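Local coordinates for protein putative agmatinase (Clostridium difficile, PDB 3LHL) that probably hydrolyses agmatine to putrescine and urea, as a manganese-dependent enzyme of the arginase family, at residues Q72-I77 and E97-L102; D125-Y130 and S136-I141; R143-V148 and F166-E171. All coordinates share one frame; numbering follows the deposited sequence.

Contact 1: residues Q72-I77 and E97-L102. With MN (manganese (II) ion), chain B.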
loop_
_atom_site.group_PDB
_atom_site.type_symbol
_atom_site.label_atom_id
_atom_site.label_comp_id
_atom_site.label_asym_id
_atom_site.label_seq_id
_atom_site.Cartn_x
_atom_site.Cartn_y
_atom_site.Cartn_z
ATOM N N GLN A 72 -18.121 -4.976 9.007
ATOM C CA GLN A 72 -17.538 -5.248 10.316
ATOM C C GLN A 72 -16.011 -5.258 10.293
ATOM O O GLN A 72 -15.366 -4.766 11.222
ATOM C CB GLN A 72 -18.051 -6.587 10.846
ATOM C CG GLN A 72 -17.635 -6.895 12.277
ATOM C CD GLN A 72 -18.000 -5.775 13.234
ATOM O OE1 GLN A 72 -19.116 -5.243 13.194
ATOM N NE2 GLN A 72 -17.062 -5.409 14.104
ATOM N N VAL A 73 -15.440 -5.833 9.237
ATOM C CA VAL A 73 -13.989 -5.910 9.089
ATOM C C VAL A 73 -13.375 -4.520 8.955
ATOM O O VAL A 73 -12.344 -4.229 9.561
ATOM C CB VAL A 73 -13.587 -6.744 7.844
ATOM C CG1 VAL A 73 -12.071 -6.717 7.662
ATOM C CG2 VAL A 73 -14.076 -8.184 7.998
ATOM N N LEU A 74 -14.010 -3.661 8.164
ATOM C CA LEU A 74 -13.496 -2.313 7.973
ATOM C C LEU A 74 -13.425 -1.546 9.291
ATOM O O LEU A 74 -12.441 -0.857 9.557
ATOM C CB LEU A 74 -14.357 -1.552 6.968
ATOM C CG LEU A 74 -14.421 -2.173 5.569
ATOM C CD1 LEU A 74 -15.126 -1.219 4.621
ATOM C CD2 LEU A 74 -13.007 -2.479 5.065
ATOM N N LYS A 75 -14.464 -1.668 10.112
ATOM C CA LYS A 75 -14.491 -0.987 11.404
ATOM C C LYS A 75 -13.352 -1.464 12.296
ATOM O O LYS A 75 -12.750 -0.672 13.020
ATOM C CB LYS A 75 -15.834 -1.222 12.109
ATOM C CG LYS A 75 -17.002 -0.537 11.419
ATOM C CD LYS A 75 -18.325 -0.818 12.117
ATOM C CE LYS A 75 -19.480 -0.121 11.403
ATOM N NZ LYS A 75 -20.793 -0.480 12.003
ATOM N N GLU A 76 -13.057 -2.756 12.232
ATOM C CA GLU A 76 -11.991 -3.338 13.033
ATOM C C GLU A 76 -10.625 -2.825 12.576
ATOM O O GLU A 76 -9.758 -2.535 13.403
ATOM C CB GLU A 76 -12.055 -4.869 12.947
ATOM C CG GLU A 76 -13.392 -5.417 13.429
ATOM C CD GLU A 76 -13.610 -6.882 13.100
ATOM O OE1 GLU A 76 -13.259 -7.306 11.977
ATOM O OE2 GLU A 76 -14.154 -7.604 13.961
ATOM N N ILE A 77 -10.434 -2.705 11.264
ATOM C CA ILE A 77 -9.166 -2.204 10.743
ATOM C C ILE A 77 -9.026 -0.760 11.204
ATOM O O ILE A 77 -7.964 -0.338 11.657
ATOM C CB ILE A 77 -9.125 -2.235 9.201
ATOM C CG1 ILE A 77 -9.148 -3.682 8.703
ATOM C CG2 ILE A 77 -7.877 -1.518 8.705
ATOM C CD1 ILE A 77 -9.372 -3.812 7.200
ATOM N N GLU A 97 -6.768 -7.704 0.168
ATOM C CA GLU A 97 -7.264 -6.794 -0.859
ATOM C C GLU A 97 -7.065 -5.316 -0.542
ATOM O O GLU A 97 -6.876 -4.918 0.615
ATOM C CB GLU A 97 -8.732 -7.070 -1.161
ATOM C CG GLU A 97 -9.671 -6.796 -0.030
ATOM C CD GLU A 97 -11.112 -6.997 -0.443
ATOM O OE1 GLU A 97 -11.478 -8.145 -0.788
ATOM O OE2 GLU A 97 -11.873 -6.004 -0.430
ATOM N N HIS A 98 -7.124 -4.501 -1.587
ATOM C CA HIS A 98 -6.901 -3.069 -1.454
ATOM C C HIS A 98 -7.942 -2.310 -0.630
ATOM O O HIS A 98 -7.690 -1.196 -0.188
ATOM C CB HIS A 98 -6.769 -2.447 -2.844
ATOM C CG HIS A 98 -5.800 -1.308 -2.903
ATOM N ND1 HIS A 98 -5.299 -0.817 -4.088
ATOM C CD2 HIS A 98 -5.240 -0.565 -1.920
ATOM C CE1 HIS A 98 -4.469 0.178 -3.834
ATOM N NE2 HIS A 98 -4.416 0.351 -2.527
ATOM N N LEU A 99 -9.103 -2.906 -0.400
ATOM C CA LEU A 99 -10.123 -2.203 0.372
ATOM C C LEU A 99 -9.675 -1.888 1.805
ATOM O O LEU A 99 -10.112 -0.891 2.377
ATOM C CB LEU A 99 -11.431 -3.001 0.391
ATOM C CG LEU A 99 -12.633 -2.316 1.057
ATOM C CD1 LEU A 99 -12.913 -0.962 0.411
ATOM C CD2 LEU A 99 -13.845 -3.222 0.938
ATOM N N VAL A 100 -8.797 -2.716 2.374
ATOM C CA VAL A 100 -8.324 -2.491 3.744
ATOM C C VAL A 100 -7.710 -1.103 3.917
ATOM O O VAL A 100 -7.621 -0.587 5.029
ATOM C CB VAL A 100 -7.261 -3.545 4.189
ATOM C CG1 VAL A 100 -7.825 -4.953 4.052
ATOM C CG2 VAL A 100 -5.986 -3.383 3.385
ATOM N N THR A 101 -7.284 -0.511 2.807
ATOM C CA THR A 101 -6.685 0.813 2.818
ATOM C C THR A 101 -7.679 1.924 3.191
ATOM O O THR A 101 -7.293 2.931 3.789
ATOM C CB THR A 101 -6.072 1.129 1.433
ATOM O OG1 THR A 101 -4.956 0.259 1.202
ATOM C CG2 THR A 101 -5.610 2.580 1.355
ATOM N N LEU A 102 -8.955 1.743 2.855
ATOM C CA LEU A 102 -9.955 2.772 3.141
ATOM C C LEU A 102 -10.064 3.115 4.628
ATOM O O LEU A 102 -9.870 4.269 5.010
ATOM C CB LEU A 102 -11.321 2.364 2.573
ATOM C CG LEU A 102 -12.521 3.291 2.809
ATOM C CD1 LEU A 102 -12.176 4.742 2.441
ATOM C CD2 LEU A 102 -13.695 2.791 1.975
HETATM MN MN MN B . -5.511 -1.681 -6.125
#
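Leu74 and Ile77, one turn apart on the helical segment 72-77, face Leu99 and Val100 in the 3-10 turn that leads into helix 101-111; the nearest pair of CA atoms, Leu74 and Val100, is 6.7 Å apart. Ile77 does the nearest touching. Its CG1 lies anti to the carbonyl carbon (chi1 -66°), and the extended chain beyond carries CD1 up to Val100 CB at 3.7 Å, with Val100 CG1 equally near. The two side chains cross at about a right angle. Leu74 makes a looser second contact: its CD2 reaches the branch point of Leu99, CG, at 4.0 Å, again with the chains nearly perpendicular. The helix behind Ile77 and the turn behind Val100 are tied to one strand, 90-95, because both side chains also rest on Met93. A different side of the same turn carries His98, whose ND1 binds manganese at 2.2 Å. The imidazole is fixed by a second bond, from NE2 to Thr200 OG1, and the backbone His98 N is held by Glu248 OE2. Glu97, just before, is anchored through its carboxylate to Thr20 and Thr21, and with His98 it closes the Gly-Gly-Glu-His stretch by which the arginase family brings a histidine to the manganese centre after strand 90-95. The chemistry thus divides the turn: aliphatic groups meeting at van der Waals distance seat it against helix 70-86 without directional bonds, and polar bonds made by His98 itself set the orientation of the metal ligand.

Contact 2: residues D125-Y130 and S136-I141. With MN (manganese (II) ion), chain B; PO4 (phosphate ion), chain F.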
loop_
_atom_site.group_PDB
_atom_site.type_symbol
_atom_site.label_atom_id
_atom_site.label_comp_id
_atom_site.label_asym_id
_atom_site.label_seq_id
_atom_site.Cartn_x
_atom_site.Cartn_y
_atom_site.Cartn_z
ATOM N N ASP A 125 -8.630 1.949 -9.869
ATOM C CA ASP A 125 -9.434 1.794 -8.660
ATOM C C ASP A 125 -10.355 3.004 -8.480
ATOM O O ASP A 125 -10.768 3.327 -7.368
ATOM C CB ASP A 125 -8.536 1.645 -7.427
ATOM C CG ASP A 125 -7.911 0.270 -7.326
ATOM O OD1 ASP A 125 -8.305 -0.618 -8.110
ATOM O OD2 ASP A 125 -7.035 0.074 -6.458
ATOM N N LEU A 126 -10.681 3.667 -9.586
ATOM C CA LEU A 126 -11.529 4.844 -9.530
ATOM C C LEU A 126 -13.014 4.602 -9.804
ATOM O O LEU A 126 -13.828 5.507 -9.634
ATOM C CB LEU A 126 -10.992 5.910 -10.487
ATOM C CG LEU A 126 -9.738 6.663 -10.029
ATOM C CD1 LEU A 126 -9.311 7.661 -11.089
ATOM C CD2 LEU A 126 -10.031 7.387 -8.717
ATOM N N ARG A 127 -13.391 3.398 -10.215
ATOM C CA ARG A 127 -14.804 3.175 -10.488
ATOM C C ARG A 127 -15.643 3.317 -9.219
ATOM O O ARG A 127 -15.185 3.011 -8.115
ATOM C CB ARG A 127 -15.028 1.811 -11.147
ATOM C CG ARG A 127 -14.802 0.597 -10.277
ATOM C CD ARG A 127 -14.825 -0.642 -11.166
ATOM N NE ARG A 127 -13.726 -0.596 -12.129
ATOM C CZ ARG A 127 -13.652 -1.331 -13.234
ATOM N NH1 ARG A 127 -14.622 -2.184 -13.540
ATOM N NH2 ARG A 127 -12.599 -1.214 -14.031
ATOM N N GLU A 128 -16.868 3.806 -9.396
ATOM C CA GLU A 128 -17.800 4.037 -8.298
ATOM C C GLU A 128 -18.235 2.738 -7.617
ATOM O O GLU A 128 -18.373 2.686 -6.397
ATOM C CB GLU A 128 -19.018 4.799 -8.828
ATOM C CG GLU A 128 -20.069 5.179 -7.782
ATOM C CD GLU A 128 -19.516 6.030 -6.645
ATOM O OE1 GLU A 128 -18.584 6.829 -6.877
ATOM O OE2 GLU A 128 -20.032 5.909 -5.517
ATOM N N GLU A 129 -18.447 1.691 -8.409
ATOM C CA GLU A 129 -18.854 0.403 -7.863
ATOM C C GLU A 129 -18.209 -0.743 -8.616
ATOM O O GLU A 129 -17.714 -0.576 -9.729
ATOM C CB GLU A 129 -20.373 0.206 -7.951
ATOM C CG GLU A 129 -21.228 1.151 -7.138
ATOM C CD GLU A 129 -22.674 0.676 -7.073
ATOM O OE1 GLU A 129 -23.152 0.079 -8.065
ATOM O OE2 GLU A 129 -23.333 0.900 -6.035
ATOM N N TYR A 130 -18.233 -1.915 -7.994
ATOM C CA TYR A 130 -17.699 -3.123 -8.596
ATOM C C TYR A 130 -18.494 -4.262 -7.973
ATOM O O TYR A 130 -18.600 -4.356 -6.750
ATOM C CB TYR A 130 -16.203 -3.270 -8.306
ATOM C CG TYR A 130 -15.561 -4.418 -9.057
ATOM C CD1 TYR A 130 -15.647 -4.501 -10.447
ATOM C CD2 TYR A 130 -14.881 -5.433 -8.377
ATOM C CE1 TYR A 130 -15.080 -5.568 -11.147
ATOM C CE2 TYR A 130 -14.307 -6.505 -9.063
ATOM C CZ TYR A 130 -14.412 -6.567 -10.448
ATOM O OH TYR A 130 -13.863 -7.631 -11.129
ATOM N N SER A 136 -15.243 -1.794 -2.511
ATOM C CA SER A 136 -14.556 -2.905 -3.149
ATOM C C SER A 136 -13.089 -2.541 -3.314
ATOM O O SER A 136 -12.712 -1.374 -3.174
ATOM C CB SER A 136 -15.181 -3.161 -4.524
ATOM O OG SER A 136 -14.353 -3.973 -5.335
ATOM N N HIS A 137 -12.258 -3.533 -3.611
ATOM C CA HIS A 137 -10.842 -3.262 -3.814
ATOM C C HIS A 137 -10.669 -2.389 -5.060
ATOM O O HIS A 137 -9.697 -1.642 -5.175
ATOM C CB HIS A 137 -10.057 -4.573 -3.989
ATOM C CG HIS A 137 -10.574 -5.458 -5.083
ATOM N ND1 HIS A 137 -11.593 -6.368 -4.887
ATOM C CD2 HIS A 137 -10.206 -5.582 -6.382
ATOM C CE1 HIS A 137 -11.828 -7.016 -6.016
ATOM N NE2 HIS A 137 -11.001 -6.558 -6.938
ATOM N N ALA A 138 -11.634 -2.477 -5.976
ATOM C CA ALA A 138 -11.600 -1.733 -7.238
ATOM C C ALA A 138 -12.165 -0.311 -7.195
ATOM O O ALA A 138 -12.137 0.401 -8.205
ATOM C CB ALA A 138 -12.326 -2.529 -8.316
ATOM N N THR A 139 -12.676 0.105 -6.040
ATOM C CA THR A 139 -13.241 1.445 -5.908
ATOM C C THR A 139 -12.561 2.212 -4.784
ATOM O O THR A 139 -12.932 3.348 -4.498
ATOM C CB THR A 139 -14.743 1.392 -5.562
ATOM O OG1 THR A 139 -14.892 0.904 -4.224
ATOM C CG2 THR A 139 -15.504 0.464 -6.520
ATOM N N VAL A 140 -11.566 1.598 -4.151
ATOM C CA VAL A 140 -10.890 2.221 -3.018
ATOM C C VAL A 140 -10.408 3.664 -3.218
ATOM O O VAL A 140 -10.607 4.507 -2.343
ATOM C CB VAL A 140 -9.702 1.338 -2.512
ATOM C CG1 VAL A 140 -8.558 1.332 -3.528
ATOM C CG2 VAL A 140 -9.228 1.843 -1.155
ATOM N N ILE A 141 -9.793 3.965 -4.357
ATOM C CA ILE A 141 -9.309 5.321 -4.572
ATOM C C ILE A 141 -10.449 6.310 -4.769
ATOM O O ILE A 141 -10.330 7.481 -4.405
ATOM C CB ILE A 141 -8.331 5.389 -5.774
ATOM C CG1 ILE A 141 -7.126 4.486 -5.499
ATOM C CG2 ILE A 141 -7.844 6.825 -5.987
ATOM C CD1 ILE A 141 -6.402 4.811 -4.205
HETATM MN MN MN B . -5.511 -1.681 -6.125
HETATM P P PO4 F . -12.769 -10.235 -8.590
HETATM O O1 PO4 F . -12.433 -9.263 -9.663
HETATM O O2 PO4 F . -13.073 -9.504 -7.334
HETATM O O3 PO4 F . -13.957 -11.030 -8.997
HETATM O O4 PO4 F . -11.612 -11.145 -8.369
HETATM O O HOH W 1 -11.043 -0.154 -10.584
#
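Asp125, the last residue of the Asp-Ala-His-Thr-Asp metal-binding motif of the arginase family, lies over the backbone of His137 and Ala138, its OD2 binding manganese at 2.4 Å. Val140 CG1, 3.5 Å from Asp125 OD2, and Ile141 CG1 flank the ligand on its helix side, while His137 O, another acceptor, stands close to the carboxylate. Asp125 CA makes a CA-H...O contact to Ala138 O at 3.1 Å, and Ile141 N makes a weak hydrogen bond to Asp125 O. Ala138 O also accepts from a water, which in turn accepts a weak bond from Arg127 NE; the guanidinium has its stronger partner in Glu165. Thr139 CG2 packs tightly under the 127-129 backbone, 3.0 Å from Arg127 O. Tyr130 turns its ring edge toward the face of His137, offset, with planes at 79°. Its CG lies 3.8 Å from Ala138 CB, because chi1 (-173°) sets CG anti to the backbone N. Tyr130 OH donates to O1 of a phosphate (2.6 Å), probably from the crystallisation liquor, which Ser22 N and Asn23 N also hold. Behind these contacts, Ser136 OG accepts from Ala138 N in an ST turn; Thr139 OG1 accepts from Ser136 N and is also bonded to Lys134 O. Leu126 CD2 and Ile141 CG2 meet at 3.5 Å; both residues rest on Gln155 of strand 153-158, with Leu126 reaching helix 163-170 and Ile141 reaching His119 of strand 115-120.

Contact 3: residues R143-V148 and F166-E171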
loop_
_atom_site.group_PDB
_atom_site.type_symbol
_atom_site.label_atom_id
_atom_site.label_comp_id
_atom_site.label_asym_id
_atom_site.label_seq_id
_atom_site.Cartn_x
_atom_site.Cartn_y
_atom_site.Cartn_z
ATOM N N ARG A 143 -13.295 6.059 -3.281
ATOM C CA ARG A 143 -13.773 6.275 -1.919
ATOM C C ARG A 143 -12.897 7.308 -1.227
ATOM O O ARG A 143 -13.398 8.199 -0.542
ATOM C CB ARG A 143 -13.737 4.973 -1.115
ATOM C CG ARG A 143 -14.797 3.984 -1.530
ATOM C CD ARG A 143 -16.174 4.631 -1.474
ATOM N NE ARG A 143 -16.972 4.166 -2.596
ATOM C CZ ARG A 143 -17.478 4.952 -3.538
ATOM N NH1 ARG A 143 -17.284 6.262 -3.499
ATOM N NH2 ARG A 143 -18.156 4.411 -4.537
ATOM N N ILE A 144 -11.587 7.184 -1.414
ATOM C CA ILE A 144 -10.651 8.114 -0.807
ATOM C C ILE A 144 -10.781 9.508 -1.408
ATOM O O ILE A 144 -10.658 10.502 -0.702
ATOM C CB ILE A 144 -9.201 7.609 -0.948
ATOM C CG1 ILE A 144 -9.020 6.361 -0.070
ATOM C CG2 ILE A 144 -8.217 8.722 -0.582
ATOM C CD1 ILE A 144 -7.649 5.714 -0.149
ATOM N N TRP A 145 -11.041 9.585 -2.708
ATOM C CA TRP A 145 -11.203 10.882 -3.347
ATOM C C TRP A 145 -12.427 11.595 -2.762
ATOM O O TRP A 145 -12.441 12.821 -2.644
ATOM C CB TRP A 145 -11.379 10.728 -4.856
ATOM C CG TRP A 145 -11.626 12.037 -5.538
ATOM C CD1 TRP A 145 -10.696 12.985 -5.864
ATOM C CD2 TRP A 145 -12.900 12.573 -5.921
ATOM N NE1 TRP A 145 -11.313 14.082 -6.426
ATOM C CE2 TRP A 145 -12.665 13.856 -6.473
ATOM C CE3 TRP A 145 -14.217 12.096 -5.850
ATOM C CZ2 TRP A 145 -13.702 14.668 -6.952
ATOM C CZ3 TRP A 145 -15.249 12.902 -6.325
ATOM C CH2 TRP A 145 -14.984 14.176 -6.870
ATOM N N ASP A 146 -13.454 10.827 -2.404
ATOM C CA ASP A 146 -14.651 11.413 -1.813
ATOM C C ASP A 146 -14.289 12.086 -0.492
ATOM O O ASP A 146 -15.011 12.959 -0.015
ATOM C CB ASP A 146 -15.726 10.351 -1.546
ATOM C CG ASP A 146 -16.448 9.921 -2.802
ATOM O OD1 ASP A 146 -16.545 10.730 -3.746
ATOM O OD2 ASP A 146 -16.937 8.774 -2.842
ATOM N N ILE A 147 -13.171 11.678 0.094
ATOM C CA ILE A 147 -12.743 12.253 1.362
ATOM C C ILE A 147 -11.805 13.453 1.222
ATOM O O ILE A 147 -11.973 14.449 1.920
ATOM C CB ILE A 147 -12.049 11.192 2.248
ATOM C CG1 ILE A 147 -13.022 10.052 2.556
ATOM C CG2 ILE A 147 -11.561 11.826 3.539
ATOM C CD1 ILE A 147 -12.396 8.910 3.334
ATOM N N VAL A 148 -10.830 13.366 0.320
ATOM C CA VAL A 148 -9.857 14.446 0.148
ATOM C C VAL A 148 -10.090 15.391 -1.021
ATOM O O VAL A 148 -9.621 16.530 -0.999
ATOM C CB VAL A 148 -8.423 13.881 0.014
ATOM C CG1 VAL A 148 -8.066 13.066 1.255
ATOM C CG2 VAL A 148 -8.311 13.028 -1.248
ATOM N N PHE A 166 -10.166 6.663 -16.417
ATOM C CA PHE A 166 -9.017 7.435 -16.878
ATOM C C PHE A 166 -9.388 8.901 -17.125
ATOM O O PHE A 166 -8.625 9.801 -16.771
ATOM C CB PHE A 166 -8.429 6.795 -18.141
ATOM C CG PHE A 166 -7.593 5.573 -17.860
ATOM C CD1 PHE A 166 -6.313 5.699 -17.327
ATOM C CD2 PHE A 166 -8.092 4.298 -18.098
ATOM C CE1 PHE A 166 -5.546 4.574 -17.036
ATOM C CE2 PHE A 166 -7.328 3.166 -17.808
ATOM C CZ PHE A 166 -6.054 3.307 -17.276
ATOM N N LYS A 167 -10.555 9.136 -17.726
ATOM C CA LYS A 167 -11.027 10.499 -17.983
ATOM C C LYS A 167 -11.139 11.252 -16.661
ATOM O O LYS A 167 -10.732 12.409 -16.555
ATOM C CB LYS A 167 -12.409 10.488 -18.647
ATOM C CG LYS A 167 -12.429 10.163 -20.125
ATOM C CD LYS A 167 -13.863 10.162 -20.646
ATOM C CE LYS A 167 -13.922 9.843 -22.131
ATOM N NZ LYS A 167 -15.326 9.647 -22.612
ATOM N N PHE A 168 -11.709 10.580 -15.663
ATOM C CA PHE A 168 -11.897 11.148 -14.331
ATOM C C PHE A 168 -10.606 11.795 -13.854
ATOM O O PHE A 168 -10.622 12.867 -13.244
ATOM C CB PHE A 168 -12.316 10.050 -13.345
ATOM C CG PHE A 168 -12.789 10.569 -12.011
ATOM C CD1 PHE A 168 -14.045 11.153 -11.881
ATOM C CD2 PHE A 168 -11.978 10.471 -10.884
ATOM C CE1 PHE A 168 -14.492 11.634 -10.647
ATOM C CE2 PHE A 168 -12.412 10.949 -9.645
ATOM C CZ PHE A 168 -13.673 11.532 -9.527
ATOM N N ALA A 169 -9.484 11.146 -14.146
ATOM C CA ALA A 169 -8.186 11.658 -13.732
ATOM C C ALA A 169 -7.504 12.553 -14.763
ATOM O O ALA A 169 -7.053 13.647 -14.430
ATOM C CB ALA A 169 -7.262 10.496 -13.371
ATOM N N THR A 170 -7.434 12.090 -16.008
ATOM C CA THR A 170 -6.765 12.837 -17.070
ATOM C C THR A 170 -7.513 14.046 -17.623
ATOM O O THR A 170 -6.906 15.084 -17.892
ATOM C CB THR A 170 -6.412 11.917 -18.258
ATOM O OG1 THR A 170 -7.603 11.293 -18.750
ATOM C CG2 THR A 170 -5.427 10.850 -17.830
ATOM N N GLU A 171 -8.820 13.914 -17.809
ATOM C CA GLU A 171 -9.608 15.017 -18.342
ATOM C C GLU A 171 -10.232 15.877 -17.260
ATOM O O GLU A 171 -10.160 17.105 -17.323
ATOM C CB GLU A 171 -10.706 14.489 -19.262
ATOM C CG GLU A 171 -10.220 14.122 -20.646
ATOM C CD GLU A 171 -11.331 13.569 -21.514
ATOM O OE1 GLU A 171 -12.451 14.123 -21.460
ATOM O OE2 GLU A 171 -11.078 12.588 -22.253
#
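Trp145 and Phe168 bridge two helical segments that stand well apart: their nearest CA atoms, those of Trp145 and Ala169, are 10.8 Å apart. Two aromatic rings span the gap. Phe168 brings the end of its ring, CZ, over one face of the six-membered ring of the indole, 3.8 Å from Trp145 CE3. The phenyl ring meets that face edge-on, with planes at 82° and centroids 5.0 Å apart, an edge-to-face (T-shaped) pair which points the CZ hydrogen at the pi face. On both helices the ring is carried outward with CG opposite the backbone N (chi1 177° for Trp145, -169° for Phe168), which lets each span part of the distance. The rotation of the indole is fixed further by Trp145 NE1, bonded to Asp150 OD1. Along the first helix, Arg143 NH1 and Asp146 OD2 form a salt bridge of 2.6 Å; along the second, Thr170 OG1 donates to Phe166 O at 2.7 Å from above the carbonyl plane. His174 extends the aromatic group, meeting Phe168 and lying edge-to-face with Trp145. The two helices lie on two neighbouring parallel strands of the alpha/beta fold of the arginase family: Ile144, Trp145 and Val148 rest on Ile153 of strand 153-158, whereas Phe166 and Ala169 settle on Met177 of strand 176-179, the outermost strand on that side, and helix 101-111 packs against Ile147 and Val148.

In the fold
Contacts 1 and 2 meet at one manganese: His98 ND1 and Asp125 OD2, 3.1 Å apart, bind it together with Asp121 and Asp202, so segments 97-102 and 125-130 each bring a ligand to the metal centre. Val140 CG2 lies 3.5 Å from His98 O, joining them again through packing. Contacts 2 and 3 share helix 140-148, with centres 10 Å apart; Glu128 OE2 and Arg143 NH2 form a salt bridge of 2.6 Å, and Leu126 packs on Phe168. Contact 3 is more peripheral, the Trp145 side chain lying about 14 Å from a bound manganese. Leu102 on Arg143 links contact 1 to it directly.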